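Local coordinates for putative NADH-flavin reductase (Streptococcus pneumoniae TIGR4, PDB 4R01), which probably binds NAD(P)H in a Rossmann-type alpha/beta fold and may use it as the reductant for flavins, although its activity remains putative, at residues G159-N164 against Y184-I189; T147-A152 against I205-K210; A8-A13 against A30-E35; D47-T52 against I81-Q86. All blocks are in the same frame, centred on the assembly; numbering follows the deposited sequence.

Contact 1 (G159-N164 against Y184-I189); sequences GEKTGN and YADYAI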
loop_
_atom_site.group_PDB
_atom_site.type_symbol
_atom_site.label_atom_id
_atom_site.label_comp_id
_atom_site.label_asym_id
_atom_site.label_seq_id
_atom_site.Cartn_x
_atom_site.Cartn_y
_atom_site.Cartn_z
ATOM N N GLY A 159 20.417 -5.206 -10.742
ATOM C CA GLY A 159 19.133 -5.440 -11.369
ATOM C C GLY A 159 19.258 -5.570 -12.873
ATOM O O GLY A 159 20.225 -5.093 -13.471
ATOM N N GLU A 160 18.276 -6.223 -13.483
ATOM C CA GLU A 160 18.260 -6.443 -14.923
ATOM C C GLU A 160 18.221 -5.126 -15.694
ATOM O O GLU A 160 17.438 -4.230 -15.376
ATOM C CB GLU A 160 17.059 -7.319 -15.303
ATOM C CG GLU A 160 16.937 -7.630 -16.788
ATOM C CD GLU A 160 15.755 -8.541 -17.105
ATOM O OE1 GLU A 160 15.104 -9.033 -16.160
ATOM O OE2 GLU A 160 15.474 -8.755 -18.302
ATOM N N LYS A 161 19.082 -5.010 -16.701
ATOM C CA LYS A 161 19.079 -3.847 -17.582
ATOM C C LYS A 161 17.968 -3.982 -18.618
ATOM O O LYS A 161 18.149 -4.626 -19.653
ATOM C CB LYS A 161 20.434 -3.687 -18.276
ATOM C CG LYS A 161 20.530 -2.458 -19.165
ATOM C CD LYS A 161 21.523 -2.665 -20.297
ATOM C CE LYS A 161 22.950 -2.366 -19.853
ATOM N NZ LYS A 161 23.962 -3.094 -20.677
ATOM N N THR A 162 16.816 -3.380 -18.336
ATOM C CA THR A 162 15.661 -3.490 -19.223
ATOM C C THR A 162 15.794 -2.576 -20.433
ATOM O O THR A 162 15.360 -2.919 -21.531
ATOM C CB THR A 162 14.348 -3.152 -18.490
ATOM O OG1 THR A 162 14.235 -1.732 -18.333
ATOM C CG2 THR A 162 14.313 -3.820 -17.128
ATOM N N GLY A 163 16.388 -1.407 -20.223
ATOM C CA GLY A 163 16.547 -0.434 -21.287
ATOM C C GLY A 163 15.359 0.502 -21.417
ATOM O O GLY A 163 15.422 1.496 -22.141
ATOM N N ASN A 164 14.275 0.187 -20.718
ATOM C CA ASN A 164 13.074 1.013 -20.763
ATOM C C ASN A 164 12.769 1.646 -19.413
ATOM O O ASN A 164 12.311 0.974 -18.488
ATOM C CB ASN A 164 11.875 0.191 -21.235
ATOM C CG ASN A 164 12.048 -0.333 -22.647
ATOM O OD1 ASN A 164 11.890 -1.527 -22.901
ATOM N ND2 ASN A 164 12.374 0.561 -23.574
ATOM N N TYR A 184 20.450 -0.230 -11.373
ATOM C CA TYR A 184 21.541 0.731 -11.496
ATOM C C TYR A 184 21.856 0.974 -12.966
ATOM O O TYR A 184 22.127 2.104 -13.370
ATOM C CB TYR A 184 22.788 0.248 -10.752
ATOM C CG TYR A 184 22.794 0.574 -9.271
ATOM C CD1 TYR A 184 21.606 0.719 -8.563
ATOM C CD2 TYR A 184 23.992 0.751 -8.583
ATOM C CE1 TYR A 184 21.607 1.019 -7.213
ATOM C CE2 TYR A 184 24.005 1.054 -7.231
ATOM C CZ TYR A 184 22.808 1.187 -6.551
ATOM O OH TYR A 184 22.810 1.489 -5.206
ATOM N N ALA A 185 21.792 -0.086 -13.764
ATOM C CA ALA A 185 22.060 0.008 -15.198
ATOM C C ALA A 185 21.067 0.931 -15.909
ATOM O O ALA A 185 21.471 1.848 -16.626
ATOM C CB ALA A 185 22.040 -1.377 -15.827
ATOM N N ASP A 186 19.773 0.693 -15.709
ATOM C CA ASP A 186 18.744 1.528 -16.327
ATOM C C ASP A 186 18.818 2.974 -15.835
ATOM O O ASP A 186 18.566 3.910 -16.596
ATOM C CB ASP A 186 17.352 0.950 -16.061
ATOM C CG ASP A 186 17.040 -0.250 -16.939
ATOM O OD1 ASP A 186 17.519 -0.283 -18.093
ATOM O OD2 ASP A 186 16.316 -1.157 -16.479
ATOM N N TYR A 187 19.173 3.148 -14.564
ATOM C CA TYR A 187 19.329 4.473 -13.973
ATOM C C TYR A 187 20.468 5.237 -14.645
ATOM O O TYR A 187 20.338 6.425 -14.943
ATOM C CB TYR A 187 19.579 4.356 -12.468
ATOM C CG TYR A 187 19.864 5.663 -11.761
ATOM C CD1 TYR A 187 18.832 6.442 -11.256
ATOM C CD2 TYR A 187 21.169 6.106 -11.578
ATOM C CE1 TYR A 187 19.089 7.635 -10.602
ATOM C CE2 TYR A 187 21.437 7.293 -10.928
ATOM C CZ TYR A 187 20.396 8.053 -10.441
ATOM O OH TYR A 187 20.666 9.237 -9.792
ATOM N N ALA A 188 21.582 4.548 -14.880
ATOM C CA ALA A 188 22.725 5.151 -15.557
ATOM C C ALA A 188 22.330 5.618 -16.953
ATOM O O ALA A 188 22.714 6.703 -17.385
ATOM C CB ALA A 188 23.890 4.168 -15.632
ATOM N N ILE A 189 21.554 4.792 -17.648
ATOM C CA ILE A 189 21.068 5.136 -18.979
ATOM C C ILE A 189 20.281 6.443 -18.948
ATOM O O ILE A 189 20.514 7.337 -19.761
ATOM C CB ILE A 189 20.185 4.017 -19.565
ATOM C CG1 ILE A 189 21.011 2.745 -19.770
ATOM C CG2 ILE A 189 19.558 4.460 -20.876
ATOM C CD1 ILE A 189 20.235 1.607 -20.397
HETATM O O HOH W 1 21.932 -2.500 -12.722
#

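Contact 2 (T147-A152 against I205-K210); sequences TFVSPA and ISLLEK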
loop_
_atom_site.group_PDB
_atom_site.type_symbol
_atom_site.label_atom_id
_atom_site.label_comp_id
_atom_site.label_asym_id
_atom_site.label_seq_id
_atom_site.Cartn_x
_atom_site.Cartn_y
_atom_site.Cartn_z
ATOM N N THR A 147 21.607 19.431 -11.035
ATOM C CA THR A 147 20.473 18.568 -11.330
ATOM C C THR A 147 20.488 17.356 -10.404
ATOM O O THR A 147 21.378 16.509 -10.486
ATOM C CB THR A 147 20.464 18.100 -12.799
ATOM O OG1 THR A 147 20.356 19.237 -13.663
ATOM C CG2 THR A 147 19.284 17.173 -13.055
ATOM N N PHE A 148 19.501 17.297 -9.516
ATOM C CA PHE A 148 19.348 16.190 -8.581
ATOM C C PHE A 148 18.595 15.050 -9.258
ATOM O O PHE A 148 17.470 15.235 -9.722
ATOM C CB PHE A 148 18.601 16.654 -7.329
ATOM C CG PHE A 148 18.869 15.818 -6.109
ATOM C CD1 PHE A 148 20.043 15.981 -5.388
ATOM C CD2 PHE A 148 17.942 14.885 -5.674
ATOM C CE1 PHE A 148 20.294 15.223 -4.261
ATOM C CE2 PHE A 148 18.185 14.122 -4.543
ATOM C CZ PHE A 148 19.364 14.295 -3.835
ATOM N N VAL A 149 19.209 13.874 -9.322
ATOM C CA VAL A 149 18.587 12.753 -10.014
ATOM C C VAL A 149 18.143 11.663 -9.043
ATOM O O VAL A 149 18.917 10.778 -8.684
ATOM C CB VAL A 149 19.534 12.148 -11.061
ATOM C CG1 VAL A 149 18.809 11.096 -11.882
ATOM C CG2 VAL A 149 20.086 13.240 -11.959
ATOM N N SER A 150 16.884 11.742 -8.621
ATOM C CA SER A 150 16.317 10.755 -7.711
ATOM C C SER A 150 16.071 9.427 -8.413
ATOM O O SER A 150 15.521 9.393 -9.512
ATOM C CB SER A 150 15.008 11.273 -7.108
ATOM O OG SER A 150 15.254 12.235 -6.102
ATOM N N PRO A 151 16.484 8.323 -7.777
ATOM C CA PRO A 151 16.180 6.989 -8.292
ATOM C C PRO A 151 14.793 6.561 -7.834
ATOM O O PRO A 151 14.098 7.349 -7.187
ATOM C CB PRO A 151 17.265 6.120 -7.659
ATOM C CG PRO A 151 17.495 6.768 -6.329
ATOM C CD PRO A 151 17.261 8.259 -6.527
ATOM N N ALA A 152 14.398 5.334 -8.154
ATOM C CA ALA A 152 13.118 4.817 -7.697
ATOM C C ALA A 152 13.221 4.399 -6.236
ATOM O O ALA A 152 14.307 4.413 -5.657
ATOM C CB ALA A 152 12.677 3.655 -8.557
ATOM N N ILE A 205 15.014 15.735 -11.216
ATOM C CA ILE A 205 14.273 14.746 -11.977
ATOM C C ILE A 205 14.292 13.412 -11.239
ATOM O O ILE A 205 15.076 13.222 -10.308
ATOM C CB ILE A 205 14.860 14.562 -13.382
ATOM C CG1 ILE A 205 16.333 14.156 -13.285
ATOM C CG2 ILE A 205 14.707 15.842 -14.184
ATOM C CD1 ILE A 205 16.999 13.958 -14.627
ATOM N N SER A 206 13.428 12.491 -11.655
ATOM C CA SER A 206 13.397 11.158 -11.062
ATOM C C SER A 206 13.307 10.087 -12.146
ATOM O O SER A 206 12.762 10.328 -13.226
ATOM C CB SER A 206 12.226 11.028 -10.083
ATOM O OG SER A 206 11.000 11.359 -10.708
ATOM N N LEU A 207 13.846 8.907 -11.852
ATOM C CA LEU A 207 13.898 7.821 -12.825
ATOM C C LEU A 207 13.283 6.539 -12.271
ATOM O O LEU A 207 13.320 6.304 -11.063
ATOM C CB LEU A 207 15.345 7.569 -13.258
ATOM C CG LEU A 207 16.032 8.734 -13.971
ATOM C CD1 LEU A 207 17.518 8.452 -14.157
ATOM C CD2 LEU A 207 15.364 8.989 -15.308
ATOM N N LEU A 208 12.721 5.716 -13.155
ATOM C CA LEU A 208 12.092 4.464 -12.741
ATOM C C LEU A 208 11.868 3.549 -13.937
ATOM O O LEU A 208 11.846 4.008 -15.075
ATOM C CB LEU A 208 10.778 4.756 -12.000
ATOM C CG LEU A 208 9.564 5.440 -12.654
ATOM C CD1 LEU A 208 8.606 4.441 -13.325
ATOM C CD2 LEU A 208 8.844 6.363 -11.669
ATOM N N GLU A 209 11.721 2.253 -13.670
ATOM C CA GLU A 209 11.630 1.237 -14.721
ATOM C C GLU A 209 10.293 1.269 -15.463
ATOM O O GLU A 209 9.286 1.710 -14.912
ATOM C CB GLU A 209 11.849 -0.157 -14.125
ATOM C CG GLU A 209 12.037 -1.275 -15.138
ATOM C CD GLU A 209 12.008 -2.647 -14.495
ATOM O OE1 GLU A 209 11.577 -3.614 -15.159
ATOM O OE2 GLU A 209 12.409 -2.757 -13.319
ATOM N N LYS A 210 10.311 0.790 -16.708
ATOM C CA LYS A 210 9.127 0.642 -17.563
ATOM C C LYS A 210 8.549 1.987 -17.981
ATOM O O LYS A 210 8.193 2.184 -19.144
ATOM C CB LYS A 210 8.049 -0.192 -16.866
ATOM C CG LYS A 210 8.524 -1.558 -16.395
ATOM C CD LYS A 210 7.359 -2.420 -15.939
ATOM C CE LYS A 210 7.842 -3.765 -15.413
ATOM N NZ LYS A 210 8.530 -3.632 -14.097
HETATM O O HOH W 2 12.020 7.611 -9.262
#

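Contact 3 (A8-A13 against A30-E35); sequences AANGQA and AIVRSE. With SO4 (sulfate ion), chain C.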
loop_
_atom_site.group_PDB
_atom_site.type_symbol
_atom_site.label_atom_id
_atom_site.label_comp_id
_atom_site.label_asym_id
_atom_site.label_seq_id
_atom_site.Cartn_x
_atom_site.Cartn_y
_atom_site.Cartn_z
ATOM N N ALA A 8 33.517 9.258 -6.914
ATOM C CA ALA A 8 33.240 7.932 -6.354
ATOM C C ALA A 8 32.878 6.934 -7.449
ATOM O O ALA A 8 31.855 6.255 -7.376
ATOM C CB ALA A 8 32.130 8.006 -5.302
ATOM N N ALA A 9 33.737 6.840 -8.459
ATOM C CA ALA A 9 33.484 5.983 -9.611
ATOM C C ALA A 9 33.658 4.501 -9.288
ATOM O O ALA A 9 33.306 3.640 -10.094
ATOM C CB ALA A 9 34.394 6.379 -10.762
ATOM N N ASN A 10 34.210 4.203 -8.116
ATOM C CA ASN A 10 34.374 2.818 -7.687
ATOM C C ASN A 10 33.112 2.269 -7.040
ATOM O O ASN A 10 32.945 1.054 -6.910
ATOM C CB ASN A 10 35.552 2.691 -6.721
ATOM C CG ASN A 10 36.881 2.683 -7.435
ATOM O OD1 ASN A 10 36.981 2.215 -8.570
ATOM N ND2 ASN A 10 37.914 3.203 -6.776
ATOM N N GLY A 11 32.228 3.173 -6.631
ATOM C CA GLY A 11 30.943 2.785 -6.084
ATOM C C GLY A 11 30.123 2.060 -7.131
ATOM O O GLY A 11 30.402 2.164 -8.327
ATOM N N GLN A 12 29.113 1.321 -6.686
ATOM C CA GLN A 12 28.302 0.524 -7.599
ATOM C C GLN A 12 27.552 1.407 -8.593
ATOM O O GLN A 12 27.480 1.094 -9.781
ATOM C CB GLN A 12 27.331 -0.361 -6.811
ATOM C CG GLN A 12 28.028 -1.470 -6.029
ATOM C CD GLN A 12 27.109 -2.180 -5.053
ATOM O OE1 GLN A 12 26.492 -3.193 -5.385
ATOM N NE2 GLN A 12 27.022 -1.658 -3.835
ATOM N N ALA A 13 27.013 2.521 -8.110
ATOM C CA ALA A 13 26.310 3.455 -8.980
ATOM C C ALA A 13 27.296 4.216 -9.851
ATOM O O ALA A 13 27.042 4.456 -11.030
ATOM C CB ALA A 13 25.467 4.423 -8.161
ATOM N N ALA A 30 37.718 9.451 -13.778
ATOM C CA ALA A 30 37.258 8.908 -12.507
ATOM C C ALA A 30 37.989 9.559 -11.341
ATOM O O ALA A 30 39.215 9.523 -11.266
ATOM C CB ALA A 30 37.446 7.405 -12.470
ATOM N N ILE A 31 37.231 10.164 -10.437
ATOM C CA ILE A 31 37.806 10.703 -9.217
ATOM C C ILE A 31 37.497 9.744 -8.076
ATOM O O ILE A 31 36.351 9.619 -7.647
ATOM C CB ILE A 31 37.271 12.109 -8.911
ATOM C CG1 ILE A 31 37.632 13.056 -10.060
ATOM C CG2 ILE A 31 37.829 12.617 -7.591
ATOM C CD1 ILE A 31 37.190 14.486 -9.855
ATOM N N VAL A 32 38.533 9.057 -7.607
ATOM C CA VAL A 32 38.375 7.960 -6.659
ATOM C C VAL A 32 39.312 8.084 -5.460
ATOM O O VAL A 32 40.185 8.954 -5.422
ATOM C CB VAL A 32 38.629 6.600 -7.342
ATOM C CG1 VAL A 32 37.605 6.348 -8.434
ATOM C CG2 VAL A 32 40.036 6.559 -7.916
ATOM N N ARG A 33 39.133 7.194 -4.488
ATOM C CA ARG A 33 39.945 7.202 -3.278
ATOM C C ARG A 33 40.949 6.053 -3.270
ATOM O O ARG A 33 42.035 6.173 -2.706
ATOM C CB ARG A 33 39.051 7.130 -2.039
ATOM C CG ARG A 33 38.125 8.326 -1.874
ATOM C CD ARG A 33 37.196 8.152 -0.682
ATOM N NE ARG A 33 36.297 7.013 -0.850
ATOM C CZ ARG A 33 35.397 6.629 0.051
ATOM N NH1 ARG A 33 35.270 7.294 1.190
ATOM N NH2 ARG A 33 34.623 5.579 -0.188
ATOM N N SER A 34 40.581 4.937 -3.894
ATOM C CA SER A 34 41.471 3.783 -3.982
ATOM C C SER A 34 41.715 3.399 -5.440
ATOM O O SER A 34 41.472 4.198 -6.344
ATOM C CB SER A 34 40.897 2.594 -3.209
ATOM O OG SER A 34 39.631 2.217 -3.721
ATOM N N GLU A 35 42.194 2.178 -5.662
ATOM C CA GLU A 35 42.503 1.714 -7.012
ATOM C C GLU A 35 41.257 1.713 -7.894
ATOM O O GLU A 35 40.163 1.369 -7.444
ATOM C CB GLU A 35 43.122 0.314 -6.976
ATOM C CG GLU A 35 43.715 -0.125 -8.307
ATOM C CD GLU A 35 43.859 -1.630 -8.421
ATOM O OE1 GLU A 35 43.437 -2.342 -7.485
ATOM O OE2 GLU A 35 44.391 -2.103 -9.448
HETATM S S SO4 C . 35.594 5.724 -4.497
HETATM O O1 SO4 C . 35.632 5.836 -5.950
HETATM O O2 SO4 C . 35.601 7.061 -3.911
HETATM O O3 SO4 C . 34.378 5.021 -4.101
HETATM O O4 SO4 C . 36.753 4.970 -4.027
#

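Contact 4 (D47-T52 against I81-Q86); sequences DLFELT and IELFNQ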
loop_
_atom_site.group_PDB
_atom_site.type_symbol
_atom_site.label_atom_id
_atom_site.label_comp_id
_atom_site.label_asym_id
_atom_site.label_seq_id
_atom_site.Cartn_x
_atom_site.Cartn_y
_atom_site.Cartn_z
ATOM N N ASP A 47 41.179 12.580 -2.246
ATOM C CA ASP A 47 40.041 12.663 -1.345
ATOM C C ASP A 47 39.078 13.719 -1.863
ATOM O O ASP A 47 39.497 14.807 -2.262
ATOM C CB ASP A 47 40.479 12.988 0.081
ATOM C CG ASP A 47 39.323 12.952 1.064
ATOM O OD1 ASP A 47 38.954 11.845 1.511
ATOM O OD2 ASP A 47 38.780 14.030 1.387
ATOM N N LEU A 48 37.792 13.380 -1.860
ATOM C CA LEU A 48 36.746 14.246 -2.392
ATOM C C LEU A 48 36.832 15.684 -1.880
ATOM O O LEU A 48 36.795 16.634 -2.664
ATOM C CB LEU A 48 35.372 13.666 -2.055
ATOM C CG LEU A 48 34.174 14.552 -2.397
ATOM C CD1 LEU A 48 34.151 14.834 -3.884
ATOM C CD2 LEU A 48 32.878 13.904 -1.952
ATOM N N PHE A 49 36.960 15.840 -0.568
ATOM C CA PHE A 49 36.925 17.162 0.048
ATOM C C PHE A 49 38.271 17.877 -0.020
ATOM O O PHE A 49 38.466 18.913 0.615
ATOM C CB PHE A 49 36.457 17.048 1.498
ATOM C CG PHE A 49 35.081 16.466 1.636
ATOM C CD1 PHE A 49 33.961 17.273 1.533
ATOM C CD2 PHE A 49 34.907 15.110 1.852
ATOM C CE1 PHE A 49 32.693 16.740 1.654
ATOM C CE2 PHE A 49 33.642 14.570 1.973
ATOM C CZ PHE A 49 32.533 15.386 1.873
ATOM N N GLU A 50 39.192 17.322 -0.799
ATOM C CA GLU A 50 40.476 17.965 -1.038
ATOM C C GLU A 50 40.577 18.418 -2.489
ATOM O O GLU A 50 41.621 18.895 -2.930
ATOM C CB GLU A 50 41.627 17.023 -0.685
ATOM C CG GLU A 50 42.083 17.131 0.763
ATOM C CD GLU A 50 42.699 15.847 1.279
ATOM O OE1 GLU A 50 43.042 14.978 0.450
ATOM O OE2 GLU A 50 42.839 15.708 2.513
ATOM N N LEU A 51 39.478 18.269 -3.222
ATOM C CA LEU A 51 39.418 18.702 -4.613
ATOM C C LEU A 51 39.514 20.218 -4.731
ATOM O O LEU A 51 39.043 20.955 -3.863
ATOM C CB LEU A 51 38.125 18.216 -5.273
ATOM C CG LEU A 51 38.002 16.728 -5.602
ATOM C CD1 LEU A 51 36.590 16.419 -6.064
ATOM C CD2 LEU A 51 39.013 16.316 -6.660
ATOM N N THR A 52 40.128 20.675 -5.817
ATOM C CA THR A 52 40.247 22.099 -6.097
ATOM C C THR A 52 39.518 22.430 -7.394
ATOM O O THR A 52 39.073 21.530 -8.105
ATOM C CB THR A 52 41.720 22.534 -6.214
ATOM O OG1 THR A 52 42.269 22.036 -7.441
ATOM C CG2 THR A 52 42.530 21.998 -5.040
ATOM N N ILE A 81 28.113 19.031 -1.185
ATOM C CA ILE A 81 27.388 20.041 -1.948
ATOM C C ILE A 81 28.018 21.417 -1.777
ATOM O O ILE A 81 28.268 22.121 -2.754
ATOM C CB ILE A 81 25.913 20.117 -1.526
ATOM C CG1 ILE A 81 25.216 18.785 -1.793
ATOM C CG2 ILE A 81 25.210 21.248 -2.257
ATOM C CD1 ILE A 81 25.255 18.351 -3.242
ATOM N N GLU A 82 28.271 21.789 -0.525
ATOM C CA GLU A 82 28.890 23.069 -0.208
ATOM C C GLU A 82 30.245 23.190 -0.896
ATOM O O GLU A 82 30.602 24.252 -1.402
ATOM C CB GLU A 82 29.048 23.228 1.304
ATOM C CG GLU A 82 28.948 24.662 1.792
ATOM C CD GLU A 82 27.519 25.173 1.804
ATOM O OE1 GLU A 82 26.691 24.599 2.541
ATOM O OE2 GLU A 82 27.225 26.145 1.077
ATOM N N LEU A 83 30.986 22.086 -0.917
ATOM C CA LEU A 83 32.291 22.042 -1.566
ATOM C C LEU A 83 32.183 22.196 -3.078
ATOM O O LEU A 83 32.883 23.013 -3.681
ATOM C CB LEU A 83 33.007 20.733 -1.237
ATOM C CG LEU A 83 34.216 20.433 -2.125
ATOM C CD1 LEU A 83 35.397 21.333 -1.777
ATOM C CD2 LEU A 83 34.601 18.971 -2.029
ATOM N N PHE A 84 31.309 21.399 -3.688
ATOM C CA PHE A 84 31.151 21.418 -5.135
ATOM C C PHE A 84 30.651 22.767 -5.627
ATOM O O PHE A 84 31.069 23.240 -6.685
ATOM C CB PHE A 84 30.204 20.310 -5.585
ATOM C CG PHE A 84 30.874 18.979 -5.748
ATOM C CD1 PHE A 84 31.860 18.805 -6.704
ATOM C CD2 PHE A 84 30.517 17.903 -4.953
ATOM C CE1 PHE A 84 32.483 17.587 -6.861
ATOM C CE2 PHE A 84 31.135 16.679 -5.106
ATOM C CZ PHE A 84 32.118 16.522 -6.064
ATOM N N ASN A 85 29.763 23.385 -4.856
ATOM C CA ASN A 85 29.284 24.721 -5.178
ATOM C C ASN A 85 30.438 25.718 -5.224
ATOM O O ASN A 85 30.537 26.522 -6.147
ATOM C CB ASN A 85 28.231 25.173 -4.166
ATOM C CG ASN A 85 27.687 26.554 -4.471
ATOM O OD1 ASN A 85 26.968 26.746 -5.451
ATOM N ND2 ASN A 85 28.016 27.521 -3.622
ATOM N N GLN A 86 31.303 25.644 -4.234
ATOM C CA GLN A 86 32.480 26.482 -4.159
ATOM C C GLN A 86 33.366 26.310 -5.360
ATOM O O GLN A 86 33.997 27.234 -5.765
ATOM C CB GLN A 86 33.307 26.150 -2.929
ATOM C CG GLN A 86 32.875 26.849 -1.663
ATOM C CD GLN A 86 33.204 26.057 -0.408
ATOM O OE1 GLN A 86 33.934 25.076 -0.449
ATOM N NE2 GLN A 86 32.664 26.490 0.714
#

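Contact 1 (G159-N164 against Y184-I189)
The carboxylate of D186 takes three bonds from the loop residues T162 and G163. D186 OD1 accepts from G163 N at 2.7 Å, on its syn side and 25° out of the carboxylate plane. D186 OD2 has two donors: T162 N at 2.9 Å, again syn and nearer the plane, and T162 OG1 at 2.8 Å, which comes from above the plane. The side chains of T162 and D186 meet at about a right angle. While donating to OD2, T162 OG1 also accepts from N164 N, closing an ST turn. The loop between strands 154-156 and 165-168 is thus tied to the first turn of helix 184-196, where S183 OG bonds both to D186 N and to E160 O. With both oxygens of D186 engaged by N-H groups, its negative charge is probably well compensated despite burial. At the start of the helix a water accepts from A185 N at 2.6 Å and donates to G159 O at 3.2 Å, bridging the loop and the helix. Packing takes over on the flank beside D186. K161 lays CB against A185 CB at 3.7 Å, and its CG touches the same methyl before the chain bends at chi3. I189 CD1 reaches G163 CA at 4.3 Å and lies equally near K161 CG.

Contact 2 (T147-A152 against I205-K210)
V149 and I205 face each other as a parallel bridge in the mixed Rossmann-type sheet, where strand 145-150 adjoins the C-terminal strand 203-209. Their side chains lie side by side and point the same way. From the I205 CB, chi1 of 58° puts CG1 between the backbone N and the carbonyl carbon; CG1 then meets F148 O at 3.9 Å, the V149 CG2 at 4.1 Å and, slightly farther off, the T147 CG2. Beyond it the extended chi2 carries CD1 on to that same V149 methyl. The other branch of V149, CG1, turns to the L207 CD1 at 3.7 Å, so one valine spans two residues of the neighbouring strand. Y187 of helix 184-196 also packs on L207 and bonds to V149 O, which places that helix over this face of the sheet. Across the backbone, I205 N donates to F148 O, then S150 N to I205 O and L207 N to S150 O, each at 2.9 Å; S150 thus bonds to I205 and L207 alike. S150 CB and S206 CB lie 4.1 Å apart on the other face, while the hydroxyls bond to G100 O and G169 O respectively. Past the last ladder bond A152 CB still lies 4.1 Å from L208 CB, and a water donates to L207 O at 2.6 Å and, weakly, to P151 O.

Contact 3 (A8-A13 against A30-E35)
N10 and R33 both reach O4 of a bound sulfate: R33 N donates to it at 3.3 Å in a fairly straight bond (160°), and N10 ND2 adds a weak one. The site lies in the first beta-alpha-beta unit of the Rossmann fold, between the turn joining strand 3-7 to helix 12-24 and the end of strand 27-32. The ion probably came from the crystallisation liquor. Its place, with an arginine just after the second strand, is consistent with the region where relatives hold the adenosine ribose or its 2'-phosphate. On the turn side N10 N donates to sulfate O1 at 3.1 Å, while R33 NE makes a weak bond to O2; the arginine chain bends at chi3 on its way there. Residues A8 to G11 form a type I turn closed by G11 N to A8 O, and A8 N continues the pairing of the two strands through a 2.9 Å bond to I31 O. The N10 side chain crosses that of V32 at about a right angle, its ND2 3.5 Å from V32 CB and weakly bonded to E35 O at 3.0 Å. N10 OD1 accepts from K37 N, which would help settle the rotation of the amide. Within the turn, A9 CB touches V32 CG1 at 4.0 Å and, still closer, A30 CB at 3.6 Å.

Contact 4 (D47-T52 against I81-Q86)
L48, F49 and L51 make a largely buried apolar contact with L83 and F84, setting the turn that follows strand 42-45 against helix 76-88 beside the parallel strands of the sheet. L83 has its CG anti to the backbone N (chi1 166°), and its CD2 presses on the turn itself, 3.3 Å from L48 O and 3.6 Å from F49 CA. The same methyl reaches the F49 ring at CD1, 4.0 Å away. That ring also carries the L48 CD2 over one face, offset toward the rim. The other methyl of L48, CD1, touches F84 CZ at 3.4 Å, the two side chains crossing at about a right angle, and L51 CD1 stands 4.3 Å from F84 CE1. Behind this layer, I7 of strand 3-7 packs on both L48 and F84, and F95 meets the F84 ring. The turn keeps its shape through its own bonds: D47 OD2 accepts from F49 N at 3.2 Å in an Asx turn, E50 N donates to D47 O and L51 N to L48 O. With three bonds inside the turn and none to the helix segment, what joins the two is the fit of leucine branches and aromatic rings, a hydrophobic and dispersive attraction.

Contacts 3, 4 and 1 follow in series along the chain, contact 1 nested within the loop that contact 2 closes. Contacts 2 and 3 both reach the eight-stranded sheet from opposite sides of the chain's centre, 21 Å apart between centres. Contact 1 touches both: N164 O probably bonds to K210 N of contact 2 at 2.7 Å, and the Y184 ring packs on Q12 and A13 of contact 3, so helix 184-196 and its loop bridge the C-terminal strand and the start of helix 12-24. Contact 4 meets contact 3 through I31 and L51 but stays about 12 Å from contact 1 at the nearest atoms. The presumed dinucleotide-binding end of strands 3-7 and 27-32 is thereby connected with the C-terminal part.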